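Local atomic coordinates of VMB-1 (Vibrio alginolyticus, PDB entry 6JV4), a protein that probably hydrolyses the beta-lactam ring of antibiotics, opening it with water at a two-zinc active site of the subclass B1 metallo-beta-lactamase type. Residues T9-L14 with T61-E66; A49-T54 with L73-A78; T101-L106 with E117-E122; S136-G141 with Q189-R194; K171-T176 with A219-A224. One frame throughout, in Å; residues are numbered along the deposited sequence.

How the interactions relate
Interactions 1 to 3 all reach the same mixed sheet. Helix 58-70 ties the first two together: Ile65 CG1 of interaction 1 packs 3.7 Å from Met51 CE of interaction 2. The next link runs through adjacent strands, where Ala78 O probably accepts a hydrogen bond from Tyr102 N of interaction 3 (2.8 Å). Interaction 3 then meets interaction 4, at the second sheet, through Leu106 CD1 and Tyr139 OH, 3.6 Å apart. Interaction 5 stands apart, its nearest atoms about 8 Å from interaction 4, but it approaches the active site: the Leu173 side chain is about 11 Å from a zinc ion, whereas those of Thr104 and Pro140 are each about 13 Å away.

Interaction 1: residues T9-L14 with T61-E66; sequences TKELKL and TKQLIE
Gln63, on helix 58-70, is held at both branches of its carboxamide by the residues that lead into strand 13-16. Its oxygen receives the Thr9 hydroxyl, OG1 to Gln63 OE1 2.7 Å, the two side chains meeting tip to tip with the donor about 40° above the carbonyl plane. From the other branch, Gln63 NE2 gives a hydrogen bond of 2.8 Å to Glu11 OE1, almost straight at 175°. Glu11 OE1 lies in the amide plane, but its own carboxylate is turned well out of that plane and is met from above. Farther along, Leu12 CD2 rests against the helix backbone, 3.5 Å from Leu64 N, and reaches Leu64 CB at 3.8 Å. Leu14 CD2 adds a touch on Leu64 CD1, also 3.8 Å, the two side chains crossing obliquely.

Behind this shell, Thr9 OG1 occupies the crowded position between backbone N and carbonyl carbon (chi1 74°), which turns it back onto its own chain. There Thr9 OG1 accepts from Glu11 N and Leu12 N, both at 2.9 Å, forming an ST turn and an ST motif, while Thr9 N bonds to Leu12 O. Leu12, Leu14 and Leu64 all touch His24 of strand 21-30, so His24 lies where the leucines of the sheet edge and the helix come together.

The Thr9 hydroxyl is thus gripped by three bonds, donating one and accepting two. With a hydroxyl proton at OE1 and a carboxylate at NE2, the amide is fixed in one of its two flips, and the nearby negative charge would probably polarise it.

Interaction 2: residues A49-T54 with L73-A78; sequences AHMIDT and LTIKSA
Main-chain hydrogen bonds join two parallel strands here. Ala49 straddles Ile75: its N donates to Thr74 O (2.8 Å), and Lys76 N donates to Ala49 O (2.9 Å), nearly along the C=O axis. Farther on, Met51 N reaches Ser77 O at 3.1 Å, in the carbonyl plane. Ala49 pairs with Ile75 but Met51 with Ala78, so strand 74-79 carries one extra residue, a beta bulge, around Lys76 and Ser77. Ser77 N is buried here without a partner in the model. A CA-H...O contact of 3.1 Å from Ala78 CA to Met51 O helps close the far end.

One polar side-chain pair lies on the face bearing His50 and Ser77. His50 ND1 and Ser77 OG are hydrogen-bonded at 2.8 Å, the hydroxyl at the ring edge and in its plane. Ser77 OG is brought there from the crowded position between its backbone N and carbonyl carbon (chi1 71°). Lys76 runs beside His50, its CB 3.5 Å from His50 CE1.

Apolar contacts lie on the face of Ala49, Met51, Ile75 and Ala78. Ile75 CG1 is anti to the backbone N, sending CD1 obliquely across Met51, 4.0 Å from Met51 CG, and Met51 CB meets Ala78 CB at 3.7 Å.

The strands belong to the beta-alpha-beta unit 48-52, 58-70 and 74-79: the connecting helix packs Ile68 on Ala49 and Ile65 on Met51, while Ile131 touches His50 and Phe130 touches Ser77 on the other face.

Interaction 3: residues T101-L106 with E117-E122; sequences TYATSL and EVSSDE
Asp121 begins this contact with its CB, which lies over one face of the Tyr102 ring, 3.7 Å from the centroid and 3.5 Å from Tyr102 CE1, a CH-pi contact. With CG anti to the carbonyl carbon (chi1 -69°), the chain then runs alongside the tyrosine, CG staying 4.1 Å from Tyr102 CZ and the carboxylate tilted 31° from the ring. At the tip, Asp121 OD1 takes the Ser120 hydroxyl on its anti lone pair, while OD2 has a long, weak ion pair with Lys100.

That hydroxyl works in two directions: Ser120 OG donates to Asp121 OD1 (2.6 Å) and accepts from Thr101 N (2.9 Å). Thr101 OG1 answers by accepting from Ser120 N at 2.8 Å and is also bonded to Asn95. Parallel pairing follows, Asp121 N to Thr101 O and Ala103 N to Asp121 O (3.2 Å), both nearly along the C=O axes. Ser119 OG bonds Asp121 O from above its plane and is itself held by Asn108. Extended Glu122 passes Ser105, OE1 taking Asn108 ND2 and a water shared with Ser105 O.

These bonds set outermost strand 121-123 against strand 100-104, the parallel pair flanking helix 105-113 in a beta-alpha-beta unit. Serine and threonine hydroxyls extend the ladder where regular pairing has not yet begun, and Asp121 O is gripped by two donors. With a hydroxyl donating to it and Lys100 at long range, the Asp121 carboxylate is probably ionised.

Interaction 4: residues S136-G141 with Q189-R194; sequences SVFYPG and QKVINR
Val137 contributes its carbonyl: Val137 O accepts from a water at 2.8 Å, and that water accepts from Arg194 NH2 at 3.2 Å. Next, Phe138, the last residue of strand 135-138, extends its ring toward the end of helix 184-194, CG anti to the backbone N (chi1 177°). The extended Arg194 comes tip to tip and lies over one face, CD above the centre, 3.5 Å from the ring centroid. Beyond it the guanidinium is nearly parallel to the ring, planes 5° apart, with Arg194 CZ 4.4 Å from the centroid in an off-centre cation-pi contact. Pro140 N lies over the opposite face, and at the ring edge Phe138 CE2 meets Val191 CG2 at 4.2 Å. Pro140 closes in on the same methyl, its CB 3.5 Å from Val191 CG2, a tight fit. Its carbonyl leans on the extended Lys190 chain, Pro140 O to Lys190 CD 3.4 Å, and a further water joins Pro140 O to Lys190 NZ.

Thus the helix meets the second sheet's strand through Phe138, Pro140 and Val191, with Lys190 and Arg194 at the margin. Lys190 touches by its carbons, Arg194 by CD and its flat guanidinium, and waters link their nitrogens to main-chain carbonyls; the aromatic face probably steadies the arginine charge.

Interaction 5: residues K171-T176 with A219-A224; sequences KNLGYT and ALALSA
Two main-chain carbonyls meet the methyls of the leucine at the centre of this contact. Leu220, on helix 212-226, forks its methyls against the loop: CD2 lies 3.6 Å from Lys171 O and CD1 3.8 Å from Asn172 O. The loop replies with one side chain. Leu173 slides past Leu220 in the opposite direction, its CG anti to the carbonyl carbon (chi1 -68°), and spreads its methyls along the helix, CD2 at 3.7 Å from Leu220 CB and CD1 at 3.7 Å from Ala224 CB. Leu173 CD2 also passes Ala221 CB at 4.3 Å.

The loop's shape presents Leu173 this way. Asn172 OD1 accepts from Gly174 N at 2.8 Å, in the carbonyl plane and on a lone pair, making an Asx turn around Leu173. Trp184 of helix 184-194 touches both Leu173 and Ala221, and Lys166 holds the Leu173 carbonyl.

The loop follows the strand that leads to zinc ligand Cys163, and the Leu173 side chain is about 7 Å from that of His144, another ligand. The two segments meet through van der Waals contacts, methyl on methyl and methyl on carbonyl oxygen, so the match of shapes sets their fit, while the polar bonds that shape the turn stay on the loop's own side.

Interaction 1: residues T9-L14 with T61-E66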
# COMPACT_ATOMS: atom_id res chain seq x y z
N THR A 9 -15.08 -10.09 -9.14
CA THR A 9 -16.42 -9.50 -8.98
C THR A 9 -16.46 -8.14 -9.67
O THR A 9 -15.49 -7.77 -10.28
CB THR A 9 -16.81 -9.38 -7.51
OG1 THR A 9 -16.05 -8.29 -7.01
CG2 THR A 9 -16.57 -10.63 -6.69
N LYS A 10 -17.54 -7.40 -9.55
CA LYS A 10 -17.59 -6.02 -10.10
C LYS A 10 -16.77 -5.10 -9.21
O LYS A 10 -16.43 -4.00 -9.68
CB LYS A 10 -19.01 -5.46 -10.12
CG LYS A 10 -19.96 -6.22 -11.04
CD LYS A 10 -19.42 -6.35 -12.43
CE LYS A 10 -20.49 -6.72 -13.44
NZ LYS A 10 -19.86 -7.52 -14.51
N GLU A 11 -16.39 -5.54 -8.01
CA GLU A 11 -15.69 -4.65 -7.04
C GLU A 11 -14.24 -5.11 -6.84
O GLU A 11 -13.47 -4.28 -6.36
CB GLU A 11 -16.38 -4.62 -5.68
CG GLU A 11 -17.79 -4.05 -5.71
CD GLU A 11 -18.85 -4.96 -6.31
OE1 GLU A 11 -18.76 -6.17 -6.16
OE2 GLU A 11 -19.81 -4.40 -6.96
N LEU A 12 -13.90 -6.37 -7.12
CA LEU A 12 -12.58 -6.91 -6.69
C LEU A 12 -12.04 -7.86 -7.75
O LEU A 12 -12.79 -8.73 -8.21
CB LEU A 12 -12.76 -7.65 -5.37
CG LEU A 12 -11.51 -8.34 -4.81
CD1 LEU A 12 -10.50 -7.31 -4.38
CD2 LEU A 12 -11.87 -9.19 -3.61
N LYS A 13 -10.75 -7.76 -8.05
CA LYS A 13 -10.00 -8.78 -8.80
C LYS A 13 -8.77 -9.19 -7.99
O LYS A 13 -8.29 -8.41 -7.13
CB LYS A 13 -9.54 -8.26 -10.16
CG LYS A 13 -10.64 -8.18 -11.21
CD LYS A 13 -10.08 -7.74 -12.55
CE LYS A 13 -11.15 -7.63 -13.60
NZ LYS A 13 -10.50 -7.47 -14.92
N LEU A 14 -8.27 -10.39 -8.26
CA LEU A 14 -7.05 -10.91 -7.60
C LEU A 14 -6.11 -11.41 -8.67
O LEU A 14 -6.57 -12.01 -9.66
CB LEU A 14 -7.42 -12.04 -6.65
CG LEU A 14 -7.99 -11.60 -5.31
CD1 LEU A 14 -8.79 -12.72 -4.69
CD2 LEU A 14 -6.87 -11.14 -4.38
N THR A 61 -13.64 -5.44 0.20
CA THR A 61 -12.95 -5.96 1.41
C THR A 61 -13.70 -7.19 1.95
O THR A 61 -13.07 -8.24 2.27
CB THR A 61 -12.77 -4.88 2.48
OG1 THR A 61 -12.08 -3.77 1.86
CG2 THR A 61 -12.05 -5.40 3.69
N LYS A 62 -15.02 -7.12 1.98
CA LYS A 62 -15.81 -8.28 2.45
C LYS A 62 -15.60 -9.46 1.49
O LYS A 62 -15.40 -10.61 1.98
CB LYS A 62 -17.30 -7.91 2.52
CG LYS A 62 -17.62 -7.00 3.68
CD LYS A 62 -19.10 -6.66 3.78
CE LYS A 62 -19.36 -5.80 4.99
NZ LYS A 62 -20.82 -5.62 5.22
N GLN A 63 -15.56 -9.21 0.18
CA GLN A 63 -15.34 -10.29 -0.82
C GLN A 63 -13.93 -10.87 -0.64
O GLN A 63 -13.75 -12.12 -0.75
CB GLN A 63 -15.53 -9.76 -2.23
CG GLN A 63 -16.99 -9.41 -2.53
CD GLN A 63 -17.08 -8.45 -3.70
OE1 GLN A 63 -16.10 -8.16 -4.36
NE2 GLN A 63 -18.29 -7.95 -3.99
N LEU A 64 -12.96 -10.01 -0.34
CA LEU A 64 -11.56 -10.48 -0.15
C LEU A 64 -11.50 -11.38 1.09
O LEU A 64 -10.84 -12.44 1.02
CB LEU A 64 -10.62 -9.29 -0.00
CG LEU A 64 -9.14 -9.67 0.11
CD1 LEU A 64 -8.70 -10.53 -1.06
CD2 LEU A 64 -8.27 -8.42 0.24
N ILE A 65 -12.14 -10.99 2.18
CA ILE A 65 -12.17 -11.82 3.43
C ILE A 65 -12.83 -13.16 3.11
O ILE A 65 -12.28 -14.23 3.51
CB ILE A 65 -12.87 -11.06 4.55
CG1 ILE A 65 -11.98 -9.91 5.06
CG2 ILE A 65 -13.30 -11.97 5.70
CD1 ILE A 65 -12.73 -8.91 5.85
N GLU A 66 -13.92 -13.16 2.34
CA GLU A 66 -14.61 -14.44 1.96
C GLU A 66 -13.63 -15.31 1.17
O GLU A 66 -13.56 -16.54 1.43
CB GLU A 66 -15.88 -14.17 1.14
CG GLU A 66 -17.02 -13.61 1.96
CD GLU A 66 -18.10 -12.84 1.19
OE1 GLU A 66 -18.86 -12.06 1.86
OE2 GLU A 66 -18.20 -13.00 -0.07

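Interaction 2: residues A49-T54 with L73-A78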
# COMPACT_ATOMS: atom_id res chain seq x y z
N ALA A 49 -3.20 -15.39 6.72
CA ALA A 49 -3.13 -14.40 5.63
C ALA A 49 -3.11 -13.02 6.24
O ALA A 49 -3.66 -12.79 7.35
CB ALA A 49 -4.33 -14.52 4.72
N HIS A 50 -2.57 -12.09 5.46
CA HIS A 50 -2.36 -10.71 5.90
C HIS A 50 -2.65 -9.78 4.74
O HIS A 50 -2.28 -10.13 3.61
CB HIS A 50 -0.94 -10.54 6.39
CG HIS A 50 -0.56 -11.50 7.47
ND1 HIS A 50 -0.65 -11.15 8.79
CD2 HIS A 50 -0.04 -12.74 7.42
CE1 HIS A 50 -0.19 -12.17 9.53
NE2 HIS A 50 0.20 -13.13 8.71
N MET A 51 -3.33 -8.68 5.00
CA MET A 51 -3.58 -7.66 3.95
C MET A 51 -2.54 -6.55 4.04
O MET A 51 -2.23 -6.08 5.16
CB MET A 51 -4.97 -7.02 4.08
CG MET A 51 -6.05 -7.95 3.84
SD MET A 51 -7.61 -6.96 3.90
CE MET A 51 -8.72 -8.33 4.19
N ILE A 52 -2.11 -6.06 2.88
CA ILE A 52 -1.36 -4.81 2.73
C ILE A 52 -2.29 -3.87 1.95
O ILE A 52 -2.52 -4.16 0.77
CB ILE A 52 0.00 -5.04 2.04
CG1 ILE A 52 0.88 -6.00 2.88
CG2 ILE A 52 0.68 -3.71 1.80
CD1 ILE A 52 2.14 -6.37 2.17
N ASP A 53 -2.86 -2.90 2.66
CA ASP A 53 -3.96 -2.02 2.21
C ASP A 53 -5.26 -2.84 2.14
O ASP A 53 -5.24 -4.05 1.89
CB ASP A 53 -3.65 -1.26 0.92
CG ASP A 53 -2.60 -0.15 1.07
OD1 ASP A 53 -2.08 0.08 2.23
OD2 ASP A 53 -2.43 0.59 0.05
N THR A 54 -6.37 -2.15 2.36
CA THR A 54 -7.71 -2.69 2.08
C THR A 54 -8.08 -2.35 0.64
O THR A 54 -7.69 -1.30 0.09
CB THR A 54 -8.72 -2.20 3.12
OG1 THR A 54 -8.76 -0.76 3.14
CG2 THR A 54 -8.43 -2.69 4.51
N LEU A 73 -7.74 -20.27 4.95
CA LEU A 73 -6.80 -19.38 5.67
C LEU A 73 -7.54 -18.53 6.71
O LEU A 73 -8.73 -18.29 6.54
CB LEU A 73 -6.13 -18.49 4.62
CG LEU A 73 -5.37 -19.21 3.51
CD1 LEU A 73 -4.92 -18.23 2.44
CD2 LEU A 73 -4.18 -20.01 4.05
N THR A 74 -6.83 -18.14 7.76
CA THR A 74 -7.27 -17.17 8.79
C THR A 74 -6.70 -15.79 8.44
O THR A 74 -5.46 -15.66 8.33
CB THR A 74 -6.79 -17.57 10.18
OG1 THR A 74 -7.38 -18.84 10.40
CG2 THR A 74 -7.25 -16.64 11.28
N ILE A 75 -7.56 -14.79 8.34
CA ILE A 75 -7.08 -13.39 8.14
C ILE A 75 -6.64 -12.86 9.50
O ILE A 75 -7.50 -12.58 10.36
CB ILE A 75 -8.15 -12.57 7.40
CG1 ILE A 75 -7.77 -11.09 7.38
CG2 ILE A 75 -9.56 -12.78 7.98
CD1 ILE A 75 -6.57 -10.78 6.55
N LYS A 76 -5.33 -12.74 9.70
CA LYS A 76 -4.66 -12.43 10.98
C LYS A 76 -4.50 -10.93 11.18
O LYS A 76 -4.68 -10.42 12.32
CB LYS A 76 -3.26 -13.06 11.07
CG LYS A 76 -3.27 -14.48 11.63
CD LYS A 76 -3.76 -14.54 13.07
CE LYS A 76 -3.88 -15.95 13.59
NZ LYS A 76 -4.31 -15.96 15.01
N SER A 77 -4.07 -10.21 10.16
CA SER A 77 -3.81 -8.78 10.38
C SER A 77 -3.76 -8.07 9.04
O SER A 77 -3.68 -8.73 8.03
CB SER A 77 -2.54 -8.57 11.15
OG SER A 77 -1.39 -8.88 10.34
N ALA A 78 -3.83 -6.75 9.09
CA ALA A 78 -3.66 -5.88 7.91
C ALA A 78 -2.74 -4.74 8.32
O ALA A 78 -2.81 -4.27 9.49
CB ALA A 78 -4.98 -5.37 7.44

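Interaction 3: residues T101-L106 with E117-E122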
# COMPACT_ATOMS: atom_id res chain seq x y z
N THR A 101 -5.23 -4.37 12.97
CA THR A 101 -4.84 -3.36 11.97
C THR A 101 -3.60 -2.66 12.46
O THR A 101 -3.54 -2.22 13.62
CB THR A 101 -5.99 -2.41 11.66
OG1 THR A 101 -6.47 -1.82 12.87
CG2 THR A 101 -7.12 -3.09 10.93
N TYR A 102 -2.65 -2.47 11.56
CA TYR A 102 -1.38 -1.81 11.90
C TYR A 102 -1.23 -0.54 11.08
O TYR A 102 -1.53 -0.57 9.90
CB TYR A 102 -0.20 -2.70 11.56
CG TYR A 102 -0.00 -3.84 12.53
CD1 TYR A 102 0.88 -3.72 13.59
CD2 TYR A 102 -0.77 -4.97 12.43
CE1 TYR A 102 1.03 -4.75 14.51
CE2 TYR A 102 -0.62 -6.02 13.33
CZ TYR A 102 0.30 -5.91 14.36
OH TYR A 102 0.43 -6.95 15.21
N ALA A 103 -0.82 0.53 11.74
CA ALA A 103 -0.54 1.82 11.08
C ALA A 103 0.56 2.48 11.87
O ALA A 103 0.62 2.27 13.10
CB ALA A 103 -1.77 2.69 10.98
N THR A 104 1.35 3.33 11.22
CA THR A 104 2.34 4.10 11.97
C THR A 104 1.65 5.17 12.82
O THR A 104 0.47 5.54 12.60
CB THR A 104 3.41 4.76 11.11
OG1 THR A 104 2.78 5.86 10.44
CG2 THR A 104 4.06 3.82 10.12
N SER A 105 2.42 5.68 13.78
CA SER A 105 2.02 6.84 14.62
C SER A 105 1.63 8.03 13.75
O SER A 105 0.72 8.80 14.13
CB SER A 105 3.13 7.19 15.61
OG SER A 105 4.36 7.48 14.96
N LEU A 106 2.34 8.25 12.66
CA LEU A 106 2.00 9.36 11.75
C LEU A 106 0.69 9.06 11.03
O LEU A 106 -0.14 10.01 10.86
CB LEU A 106 3.11 9.59 10.71
CG LEU A 106 4.43 10.18 11.19
CD1 LEU A 106 5.42 10.26 10.03
CD2 LEU A 106 4.19 11.56 11.82
N GLU A 117 -11.33 6.32 12.41
CA GLU A 117 -10.92 5.32 13.41
C GLU A 117 -9.44 5.00 13.17
O GLU A 117 -9.09 4.75 12.02
CB GLU A 117 -11.80 4.08 13.27
CG GLU A 117 -11.60 3.06 14.38
CD GLU A 117 -12.60 1.91 14.32
OE1 GLU A 117 -13.68 2.13 13.79
OE2 GLU A 117 -12.27 0.78 14.77
N VAL A 118 -8.67 4.92 14.24
CA VAL A 118 -7.23 4.57 14.21
C VAL A 118 -7.09 3.06 14.20
O VAL A 118 -8.03 2.32 14.54
CB VAL A 118 -6.46 5.25 15.36
CG1 VAL A 118 -6.52 6.76 15.24
CG2 VAL A 118 -6.89 4.76 16.73
N SER A 119 -5.91 2.61 13.81
CA SER A 119 -5.54 1.17 13.82
C SER A 119 -5.60 0.64 15.25
O SER A 119 -5.47 1.42 16.24
CB SER A 119 -4.17 0.99 13.20
OG SER A 119 -3.15 1.43 14.09
N SER A 120 -5.72 -0.67 15.36
CA SER A 120 -5.69 -1.35 16.69
C SER A 120 -4.26 -1.34 17.24
O SER A 120 -4.06 -1.34 18.46
CB SER A 120 -6.27 -2.72 16.58
OG SER A 120 -5.49 -3.62 15.79
N ASP A 121 -3.26 -1.46 16.37
CA ASP A 121 -1.85 -1.66 16.72
C ASP A 121 -1.02 -0.58 16.03
O ASP A 121 -1.27 -0.33 14.84
CB ASP A 121 -1.41 -3.06 16.30
CG ASP A 121 -2.09 -4.10 17.19
OD1 ASP A 121 -3.26 -4.36 16.99
OD2 ASP A 121 -1.47 -4.50 18.15
N GLU A 122 -0.18 0.12 16.79
CA GLU A 122 0.57 1.28 16.25
C GLU A 122 2.01 0.89 16.01
O GLU A 122 2.68 0.32 16.93
CB GLU A 122 0.45 2.48 17.17
CG GLU A 122 1.04 3.74 16.58
CD GLU A 122 0.47 5.01 17.24
OE1 GLU A 122 -0.57 5.52 16.81
OE2 GLU A 122 1.09 5.44 18.23
O HOH W 1 -0.45 8.71 16.58

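Interaction 4: residues S136-G141 with Q189-R194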
# COMPACT_ATOMS: atom_id res chain seq x y z
N SER A 136 8.39 -6.63 5.84
CA SER A 136 9.08 -5.56 6.59
C SER A 136 8.53 -4.20 6.17
O SER A 136 8.58 -3.91 4.97
CB SER A 136 10.58 -5.59 6.32
OG SER A 136 11.05 -6.91 6.61
N VAL A 137 8.07 -3.43 7.12
CA VAL A 137 7.65 -2.02 6.89
C VAL A 137 8.85 -1.10 6.95
O VAL A 137 9.75 -1.26 7.82
CB VAL A 137 6.61 -1.61 7.94
CG1 VAL A 137 6.39 -0.10 7.95
CG2 VAL A 137 5.31 -2.35 7.72
N PHE A 138 8.93 -0.18 6.01
CA PHE A 138 9.97 0.86 6.02
C PHE A 138 9.31 2.22 5.80
O PHE A 138 8.57 2.36 4.83
CB PHE A 138 11.03 0.64 4.96
CG PHE A 138 12.08 1.72 4.88
CD1 PHE A 138 12.93 1.99 5.94
CD2 PHE A 138 12.28 2.44 3.72
CE1 PHE A 138 13.91 2.96 5.85
CE2 PHE A 138 13.29 3.37 3.61
CZ PHE A 138 14.11 3.65 4.68
N TYR A 139 9.56 3.17 6.69
CA TYR A 139 9.14 4.57 6.49
C TYR A 139 10.29 5.35 5.86
O TYR A 139 11.30 5.63 6.54
CB TYR A 139 8.79 5.24 7.82
CG TYR A 139 8.39 6.67 7.62
CD1 TYR A 139 7.34 7.04 6.80
CD2 TYR A 139 9.08 7.69 8.27
CE1 TYR A 139 6.98 8.37 6.63
CE2 TYR A 139 8.76 9.01 8.08
CZ TYR A 139 7.71 9.38 7.25
OH TYR A 139 7.44 10.72 7.08
N PRO A 140 10.15 5.80 4.59
CA PRO A 140 11.25 6.47 3.89
C PRO A 140 11.30 7.99 4.09
O PRO A 140 12.23 8.65 3.66
CB PRO A 140 10.91 6.09 2.44
CG PRO A 140 9.42 6.20 2.40
CD PRO A 140 9.01 5.54 3.69
N GLY A 141 10.25 8.55 4.70
CA GLY A 141 10.01 9.98 4.74
C GLY A 141 8.80 10.38 3.91
O GLY A 141 8.19 9.52 3.24
N GLN A 189 15.06 8.22 -2.78
CA GLN A 189 16.46 7.76 -2.81
C GLN A 189 16.71 6.78 -1.67
O GLN A 189 17.47 5.81 -1.87
CB GLN A 189 17.46 8.91 -2.79
CG GLN A 189 18.85 8.43 -3.16
CD GLN A 189 18.93 7.97 -4.59
OE1 GLN A 189 18.39 8.62 -5.50
NE2 GLN A 189 19.66 6.89 -4.82
N LYS A 190 16.10 6.99 -0.48
CA LYS A 190 16.27 6.02 0.63
C LYS A 190 15.76 4.65 0.21
O LYS A 190 16.41 3.63 0.51
CB LYS A 190 15.58 6.55 1.89
CG LYS A 190 16.24 7.82 2.41
CD LYS A 190 15.61 8.30 3.68
CE LYS A 190 16.23 9.60 4.13
NZ LYS A 190 15.26 10.28 5.01
N VAL A 191 14.62 4.61 -0.47
CA VAL A 191 14.02 3.33 -0.93
C VAL A 191 14.93 2.72 -2.00
O VAL A 191 15.14 1.53 -1.96
CB VAL A 191 12.58 3.55 -1.40
CG1 VAL A 191 11.99 2.29 -1.99
CG2 VAL A 191 11.75 4.05 -0.24
N ILE A 192 15.34 3.51 -2.97
CA ILE A 192 16.26 3.04 -4.04
C ILE A 192 17.50 2.41 -3.39
O ILE A 192 17.95 1.37 -3.84
CB ILE A 192 16.60 4.19 -4.97
CG1 ILE A 192 15.39 4.56 -5.82
CG2 ILE A 192 17.80 3.85 -5.82
CD1 ILE A 192 15.53 5.88 -6.53
N ASN A 193 18.09 3.08 -2.42
CA ASN A 193 19.36 2.61 -1.81
C ASN A 193 19.11 1.33 -1.01
O ASN A 193 19.99 0.44 -0.91
CB ASN A 193 19.93 3.71 -0.93
CG ASN A 193 20.51 4.87 -1.71
OD1 ASN A 193 20.65 4.80 -2.93
ND2 ASN A 193 20.80 5.94 -1.03
N ARG A 194 17.95 1.23 -0.38
CA ARG A 194 17.63 0.11 0.54
C ARG A 194 17.29 -1.17 -0.22
O ARG A 194 17.56 -2.26 0.32
CB ARG A 194 16.52 0.53 1.50
CG ARG A 194 16.24 -0.46 2.60
CD ARG A 194 15.24 0.13 3.59
NE ARG A 194 14.89 -0.78 4.66
CZ ARG A 194 15.55 -0.85 5.80
NH1 ARG A 194 16.61 -0.09 6.00
NH2 ARG A 194 15.14 -1.68 6.74
O HOH W 2 12.14 -2.56 7.26
O HOH W 3 13.02 11.77 3.55

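Interaction 5: residues K171-T176 with A219-A224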
# COMPACT_ATOMS: atom_id res chain seq x y z
N LYS A 171 2.36 10.32 -16.04
CA LYS A 171 3.00 11.57 -16.48
C LYS A 171 2.99 12.61 -15.37
O LYS A 171 3.65 13.62 -15.56
CB LYS A 171 2.28 12.11 -17.73
CG LYS A 171 2.36 11.15 -18.91
CD LYS A 171 3.80 10.94 -19.35
CE LYS A 171 3.92 10.17 -20.66
NZ LYS A 171 3.28 8.83 -20.55
N ASN A 172 2.30 12.35 -14.26
CA ASN A 172 2.31 13.32 -13.14
C ASN A 172 2.16 12.56 -11.83
O ASN A 172 2.06 11.33 -11.85
CB ASN A 172 1.19 14.34 -13.30
CG ASN A 172 -0.17 13.70 -13.34
OD1 ASN A 172 -0.62 13.00 -12.42
ND2 ASN A 172 -0.87 13.89 -14.45
N LEU A 173 2.19 13.29 -10.73
CA LEU A 173 2.19 12.69 -9.37
C LEU A 173 0.78 12.34 -8.92
O LEU A 173 0.65 11.75 -7.87
CB LEU A 173 2.85 13.65 -8.40
CG LEU A 173 4.36 13.87 -8.61
CD1 LEU A 173 4.82 14.99 -7.73
CD2 LEU A 173 5.15 12.58 -8.36
N GLY A 174 -0.25 12.65 -9.69
CA GLY A 174 -1.62 12.45 -9.20
C GLY A 174 -1.93 13.43 -8.09
O GLY A 174 -1.51 14.60 -8.17
N TYR A 175 -2.71 12.98 -7.11
CA TYR A 175 -3.24 13.91 -6.10
C TYR A 175 -2.11 14.37 -5.18
O TYR A 175 -1.50 13.54 -4.47
CB TYR A 175 -4.34 13.26 -5.26
CG TYR A 175 -4.82 14.16 -4.17
CD1 TYR A 175 -5.46 15.34 -4.48
CD2 TYR A 175 -4.59 13.87 -2.84
CE1 TYR A 175 -5.95 16.15 -3.48
CE2 TYR A 175 -5.06 14.68 -1.82
CZ TYR A 175 -5.76 15.82 -2.14
OH TYR A 175 -6.19 16.66 -1.16
N THR A 176 -1.86 15.68 -5.15
CA THR A 176 -0.74 16.23 -4.35
C THR A 176 -1.22 17.12 -3.23
O THR A 176 -0.35 17.72 -2.57
CB THR A 176 0.28 16.96 -5.23
OG1 THR A 176 -0.40 18.01 -5.90
CG2 THR A 176 0.96 16.04 -6.21
N ALA A 219 11.94 11.15 -10.62
CA ALA A 219 12.04 12.15 -11.71
C ALA A 219 10.74 12.95 -11.82
O ALA A 219 10.79 14.21 -12.02
CB ALA A 219 12.42 11.50 -13.03
N LEU A 220 9.59 12.31 -11.65
CA LEU A 220 8.29 13.04 -11.67
C LEU A 220 8.28 14.07 -10.54
O LEU A 220 7.77 15.22 -10.79
CB LEU A 220 7.11 12.11 -11.48
CG LEU A 220 6.77 11.20 -12.67
CD1 LEU A 220 5.64 10.29 -12.32
CD2 LEU A 220 6.43 11.99 -13.88
N ALA A 221 8.77 13.70 -9.36
CA ALA A 221 8.73 14.63 -8.21
C ALA A 221 9.72 15.78 -8.47
O ALA A 221 9.41 16.95 -8.16
CB ALA A 221 8.98 13.93 -6.91
N LEU A 222 10.89 15.47 -9.01
CA LEU A 222 11.87 16.54 -9.29
C LEU A 222 11.29 17.48 -10.36
O LEU A 222 11.46 18.74 -10.19
CB LEU A 222 13.18 15.90 -9.71
CG LEU A 222 13.97 15.24 -8.60
CD1 LEU A 222 15.05 14.37 -9.21
CD2 LEU A 222 14.56 16.22 -7.55
N SER A 223 10.59 16.97 -11.37
CA SER A 223 10.00 17.83 -12.43
C SER A 223 8.89 18.69 -11.85
O SER A 223 8.77 19.87 -12.26
CB SER A 223 9.53 17.02 -13.58
OG SER A 223 10.68 16.40 -14.12
N ALA A 224 8.11 18.17 -10.91
CA ALA A 224 7.00 18.91 -10.25
C ALA A 224 7.56 20.08 -9.44
O ALA A 224 6.93 21.16 -9.47
CB ALA A 224 6.20 18.01 -9.35